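PDB 6KU8: genome polyprotein, which includes the 3C cysteine protease, which probably cleaves the viral polyprotein at specific sites and is present here with the inhibitor rupintrivir bound. Local coordinates for residues A[18-30]-A[40-53]. Residues are numbered along the deposited sequence; the frame is centred on the assembly and turned at random.
Sequences CHVITTSKGEFNM and VPTHAECGDSVTID. With AG7 (4-{2-(4-fluoro-benzyl)-6-methyl-5-[(5-methyl-isoxazole-3-carbonyl)-amino]-4-oxo-heptanoylamino}-5-(2-oxo-pyrrolidin-3-yl)-pentanoic acid ethyl ester), chain B.
Ala-44 presses its methyl into the face of the Phe-28 ring: CB stands 3.5 Å from the ring centroid, nearly over the centre, a CH-pi contact. Phe-28 has CG beside its backbone N, which lays one face against this methyl; Pro-41 CG comes in obliquely near CD2, while the CE2 corner abuts His-43 NE2 at 3.6 Å with the two ring planes at 64°. The His-43 ring is itself sandwiched, Pro-41 CB on one face and C05 of the inhibitor on the other.

Deeper in the barrel, Ile-21 is the main bump. With CG1 anti to the backbone N (chi1 -154°), it drives CD1 into a hollow formed by Val-40 CG1 (3.7 Å), Cys-46 SG and Val-50 CB. Met-30 lies alongside, its CG against Val-40 CG1 and its SD against Ile-52 CD1, and Leu-78 and Leu-80 of strand 75-80 extend this core.

Strands 18-23 and 49-52 pair antiparallel, closing the six-stranded barrel, through Thr-22 N to Thr-51 O and Asp-53 N to Val-20 O. The pairing then opens, and a water bridges Thr-22 O and Thr-51 N. At the other end the Asp-53 carboxylate forks: OD2 takes a nearly straight bond (2.6 Å, 168°) from His-19 ND1, in the imidazole plane, and OD1 one from Val-20 N.

At the turn between strands 18-23 and 26-30, Thr-23 OG1 donates to a lone pair of Ala-44 O (2.7 Å) and accepts from Lys-25 N in an ST turn. His-43 ND1 bonds Glu-74, and the ring touches Cys-150, consistent with the Cys-His-Glu triad of 3C proteases. The apolar contacts of Phe-28 and the Thr-23 bond are consistent with a firmly placed 3-10 segment 42-44, which carries the probable catalytic histidine.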
# COMPACT_ATOMS: atom_id res chain seq x y z
N CYS A 18 -9.38 -3.54 -3.48
CA CYS A 18 -9.04 -2.20 -3.02
C CYS A 18 -10.28 -1.38 -2.72
O CYS A 18 -11.31 -1.51 -3.38
CB CYS A 18 -8.15 -1.49 -4.05
SG CYS A 18 -6.48 -2.28 -4.11
N HIS A 19 -10.15 -0.51 -1.72
CA HIS A 19 -11.22 0.32 -1.19
C HIS A 19 -10.67 1.68 -0.79
O HIS A 19 -9.48 1.82 -0.47
CB HIS A 19 -11.90 -0.36 0.01
CG HIS A 19 -12.42 -1.72 -0.31
ND1 HIS A 19 -13.72 -1.95 -0.71
CD2 HIS A 19 -11.79 -2.93 -0.35
CE1 HIS A 19 -13.88 -3.24 -0.95
NE2 HIS A 19 -12.73 -3.86 -0.74
N VAL A 20 -11.55 2.67 -0.79
CA VAL A 20 -11.21 4.02 -0.37
C VAL A 20 -11.34 4.09 1.14
O VAL A 20 -12.42 3.86 1.68
CB VAL A 20 -12.12 5.07 -1.04
CG1 VAL A 20 -11.77 6.45 -0.54
CG2 VAL A 20 -12.06 4.97 -2.57
N ILE A 21 -10.25 4.41 1.81
CA ILE A 21 -10.25 4.59 3.26
C ILE A 21 -10.10 6.08 3.53
O ILE A 21 -9.25 6.74 2.93
CB ILE A 21 -9.12 3.77 3.92
CG1 ILE A 21 -9.47 3.42 5.37
CG2 ILE A 21 -7.81 4.52 3.87
CD1 ILE A 21 -8.65 2.25 5.92
N THR A 22 -10.96 6.61 4.39
CA THR A 22 -11.00 8.03 4.69
C THR A 22 -10.66 8.20 6.16
O THR A 22 -11.31 7.60 7.02
CB THR A 22 -12.38 8.63 4.40
OG1 THR A 22 -12.72 8.40 3.03
CG2 THR A 22 -12.39 10.15 4.65
N THR A 23 -9.61 8.97 6.45
CA THR A 23 -9.26 9.35 7.81
C THR A 23 -9.11 10.86 7.87
O THR A 23 -9.28 11.56 6.87
CB THR A 23 -7.96 8.66 8.29
OG1 THR A 23 -6.82 9.34 7.74
CG2 THR A 23 -7.94 7.19 7.89
N SER A 24 -8.78 11.38 9.06
CA SER A 24 -8.49 12.80 9.17
C SER A 24 -7.32 13.20 8.28
O SER A 24 -7.18 14.39 7.96
CB SER A 24 -8.20 13.16 10.63
OG SER A 24 -7.11 12.41 11.13
N LYS A 25 -6.48 12.25 7.86
CA LYS A 25 -5.39 12.57 6.95
C LYS A 25 -5.80 12.55 5.48
O LYS A 25 -4.94 12.69 4.60
CB LYS A 25 -4.22 11.59 7.16
CG LYS A 25 -3.74 11.50 8.60
CD LYS A 25 -4.00 12.79 9.36
CE LYS A 25 -2.76 13.29 10.08
NZ LYS A 25 -1.81 13.87 9.09
N GLY A 26 -7.09 12.39 5.19
CA GLY A 26 -7.57 12.37 3.83
C GLY A 26 -7.93 10.98 3.34
O GLY A 26 -8.13 10.04 4.12
N GLU A 27 -8.00 10.85 2.02
CA GLU A 27 -8.38 9.62 1.35
C GLU A 27 -7.15 8.82 0.96
O GLU A 27 -6.20 9.37 0.39
CB GLU A 27 -9.22 9.90 0.10
CG GLU A 27 -10.67 10.22 0.35
CD GLU A 27 -11.48 10.29 -0.94
OE1 GLU A 27 -10.87 10.41 -2.03
OE2 GLU A 27 -12.71 10.19 -0.85
N PHE A 28 -7.17 7.53 1.25
CA PHE A 28 -6.09 6.61 0.92
C PHE A 28 -6.68 5.42 0.20
O PHE A 28 -7.87 5.13 0.31
CB PHE A 28 -5.33 6.12 2.16
CG PHE A 28 -4.70 7.22 2.96
CD1 PHE A 28 -5.47 7.99 3.83
CD2 PHE A 28 -3.35 7.48 2.85
CE1 PHE A 28 -4.89 9.02 4.56
CE2 PHE A 28 -2.76 8.49 3.59
CZ PHE A 28 -3.52 9.27 4.44
N ASN A 29 -5.82 4.71 -0.54
CA ASN A 29 -6.17 3.40 -1.07
C ASN A 29 -5.84 2.35 -0.03
O ASN A 29 -4.76 2.36 0.55
CB ASN A 29 -5.43 3.09 -2.37
CG ASN A 29 -5.82 1.75 -2.94
OD1 ASN A 29 -6.98 1.51 -3.23
ND2 ASN A 29 -4.84 0.87 -3.10
N MET A 30 -6.79 1.43 0.19
CA MET A 30 -6.62 0.30 1.07
C MET A 30 -6.57 -0.97 0.23
O MET A 30 -7.44 -1.20 -0.62
CB MET A 30 -7.76 0.22 2.09
CG MET A 30 -7.61 -0.93 3.12
SD MET A 30 -9.15 -1.28 4.04
CE MET A 30 -9.95 -2.40 2.88
N VAL A 40 -2.74 -0.61 4.94
CA VAL A 40 -2.88 0.84 4.75
C VAL A 40 -1.59 1.51 5.15
O VAL A 40 -0.81 0.98 5.96
CB VAL A 40 -4.03 1.41 5.60
CG1 VAL A 40 -5.37 0.82 5.18
CG2 VAL A 40 -3.78 1.12 7.08
N PRO A 41 -1.33 2.69 4.63
CA PRO A 41 -0.14 3.41 5.07
C PRO A 41 -0.26 3.79 6.55
O PRO A 41 -1.32 4.21 7.01
CB PRO A 41 -0.10 4.64 4.15
CG PRO A 41 -0.95 4.21 2.92
CD PRO A 41 -2.05 3.42 3.56
N THR A 42 0.84 3.61 7.28
CA THR A 42 0.83 3.93 8.71
C THR A 42 0.46 5.39 8.96
O THR A 42 -0.25 5.70 9.92
CB THR A 42 2.19 3.61 9.34
OG1 THR A 42 2.43 2.21 9.22
CG2 THR A 42 2.20 4.00 10.83
N HIS A 43 0.93 6.31 8.09
CA HIS A 43 0.65 7.73 8.32
C HIS A 43 -0.79 8.12 7.99
O HIS A 43 -1.14 9.29 8.14
CB HIS A 43 1.63 8.60 7.52
CG HIS A 43 1.41 8.56 6.03
ND1 HIS A 43 2.18 7.78 5.19
CD2 HIS A 43 0.52 9.21 5.24
CE1 HIS A 43 1.77 7.96 3.94
NE2 HIS A 43 0.77 8.82 3.94
N ALA A 44 -1.63 7.19 7.54
CA ALA A 44 -3.06 7.47 7.48
C ALA A 44 -3.66 7.56 8.88
O ALA A 44 -4.74 8.12 9.04
CB ALA A 44 -3.79 6.41 6.65
N GLU A 45 -2.97 7.01 9.88
CA GLU A 45 -3.37 7.11 11.29
C GLU A 45 -4.78 6.58 11.53
O GLU A 45 -5.62 7.24 12.15
CB GLU A 45 -3.23 8.55 11.79
CG GLU A 45 -1.78 9.00 11.87
CD GLU A 45 -1.65 10.47 12.26
OE1 GLU A 45 -2.62 11.02 12.83
OE2 GLU A 45 -0.58 11.06 11.98
N CYS A 46 -5.03 5.36 11.06
CA CYS A 46 -6.35 4.77 11.24
C CYS A 46 -6.67 4.58 12.72
O CYS A 46 -5.79 4.27 13.52
CB CYS A 46 -6.44 3.44 10.50
SG CYS A 46 -6.22 3.60 8.70
N GLY A 47 -7.93 4.79 13.07
CA GLY A 47 -8.40 4.61 14.43
C GLY A 47 -8.99 3.23 14.67
O GLY A 47 -8.81 2.30 13.88
N ASP A 48 -9.70 3.10 15.80
CA ASP A 48 -10.30 1.82 16.14
C ASP A 48 -11.45 1.47 15.22
O ASP A 48 -11.82 0.30 15.12
CB ASP A 48 -10.76 1.82 17.60
CG ASP A 48 -9.60 1.85 18.57
OD1 ASP A 48 -9.75 2.46 19.65
OD2 ASP A 48 -8.54 1.27 18.26
N SER A 49 -12.02 2.45 14.54
CA SER A 49 -12.85 2.17 13.39
C SER A 49 -12.44 3.13 12.28
O SER A 49 -11.99 4.25 12.53
CB SER A 49 -14.36 2.28 13.71
OG SER A 49 -14.83 3.60 13.59
N VAL A 50 -12.58 2.65 11.05
CA VAL A 50 -12.12 3.36 9.86
C VAL A 50 -13.29 3.47 8.90
O VAL A 50 -14.17 2.61 8.85
CB VAL A 50 -10.92 2.65 9.20
CG1 VAL A 50 -9.70 2.67 10.12
CG2 VAL A 50 -11.28 1.21 8.85
N THR A 51 -13.30 4.56 8.14
CA THR A 51 -14.27 4.77 7.08
C THR A 51 -13.76 4.10 5.81
O THR A 51 -12.75 4.53 5.23
CB THR A 51 -14.49 6.26 6.84
OG1 THR A 51 -14.77 6.90 8.08
CG2 THR A 51 -15.66 6.47 5.89
N ILE A 52 -14.45 3.05 5.38
CA ILE A 52 -14.14 2.32 4.16
C ILE A 52 -15.33 2.47 3.22
O ILE A 52 -16.46 2.14 3.59
CB ILE A 52 -13.84 0.85 4.44
CG1 ILE A 52 -12.65 0.74 5.40
CG2 ILE A 52 -13.59 0.10 3.15
CD1 ILE A 52 -12.39 -0.67 5.85
N ASP A 53 -15.07 2.97 2.01
CA ASP A 53 -16.12 3.22 1.01
C ASP A 53 -17.31 3.93 1.66
O ASP A 53 -18.47 3.59 1.42
CB ASP A 53 -16.56 1.92 0.32
CG ASP A 53 -15.43 1.25 -0.47
OD1 ASP A 53 -14.50 1.97 -0.89
OD2 ASP A 53 -15.46 0.01 -0.67
C01 AG7 B . 5.77 12.81 2.27
C02 AG7 B . 4.73 12.61 3.36
O03 AG7 B . 5.74 12.32 1.18
C04 AG7 B . 3.82 11.40 3.17
C05 AG7 B . 3.21 11.20 4.55
C06 AG7 B . 4.19 10.47 5.48
C07 AG7 B . 4.79 9.29 5.07
C08 AG7 B . 5.67 8.63 5.90
C09 AG7 B . 5.97 9.14 7.16
C10 AG7 B . 5.37 10.32 7.58
C11 AG7 B . 4.49 10.99 6.74
N12 AG7 B . 2.40 10.90 1.03
C13 AG7 B . 1.49 11.46 0.01
C14 AG7 B . 2.18 11.15 -1.31
C15 AG7 B . 3.42 12.11 -1.50
C16 AG7 B . 3.89 12.02 -3.04
N17 AG7 B . 4.23 13.23 -3.44
O18 AG7 B . 3.92 11.02 -3.69
C19 AG7 B . 0.02 11.03 -0.01
C20 AG7 B . -0.49 10.72 1.40
C21 AG7 B . -1.18 12.03 1.71
O22 AG7 B . -1.13 12.59 2.98
O23 AG7 B . -1.73 12.57 0.81
C47 AG7 B . 2.83 11.81 2.08
O48 AG7 B . 2.41 12.91 2.07
C50 AG7 B . -1.79 13.82 3.02
C53 AG7 B . -2.02 14.19 4.49
C57 AG7 B . 6.88 13.72 2.77
N58 AG7 B . 7.93 13.73 1.83
C59 AG7 B . 9.26 13.85 2.33
O60 AG7 B . 9.59 13.94 3.47
C78 AG7 B . 6.38 15.17 2.88
C81 AG7 B . 7.38 16.10 3.57
F1 AG7 B . 6.85 8.48 7.98
C82 AG7 B . 6.03 15.69 1.48
C83 AG7 B . 4.03 14.22 -2.30
C84 AG7 B . 3.12 13.40 -1.28
C1 AG7 B . 10.19 13.89 1.18
O HOH W 1 -11.68 6.81 9.47
O HOH W 2 -7.40 9.67 11.59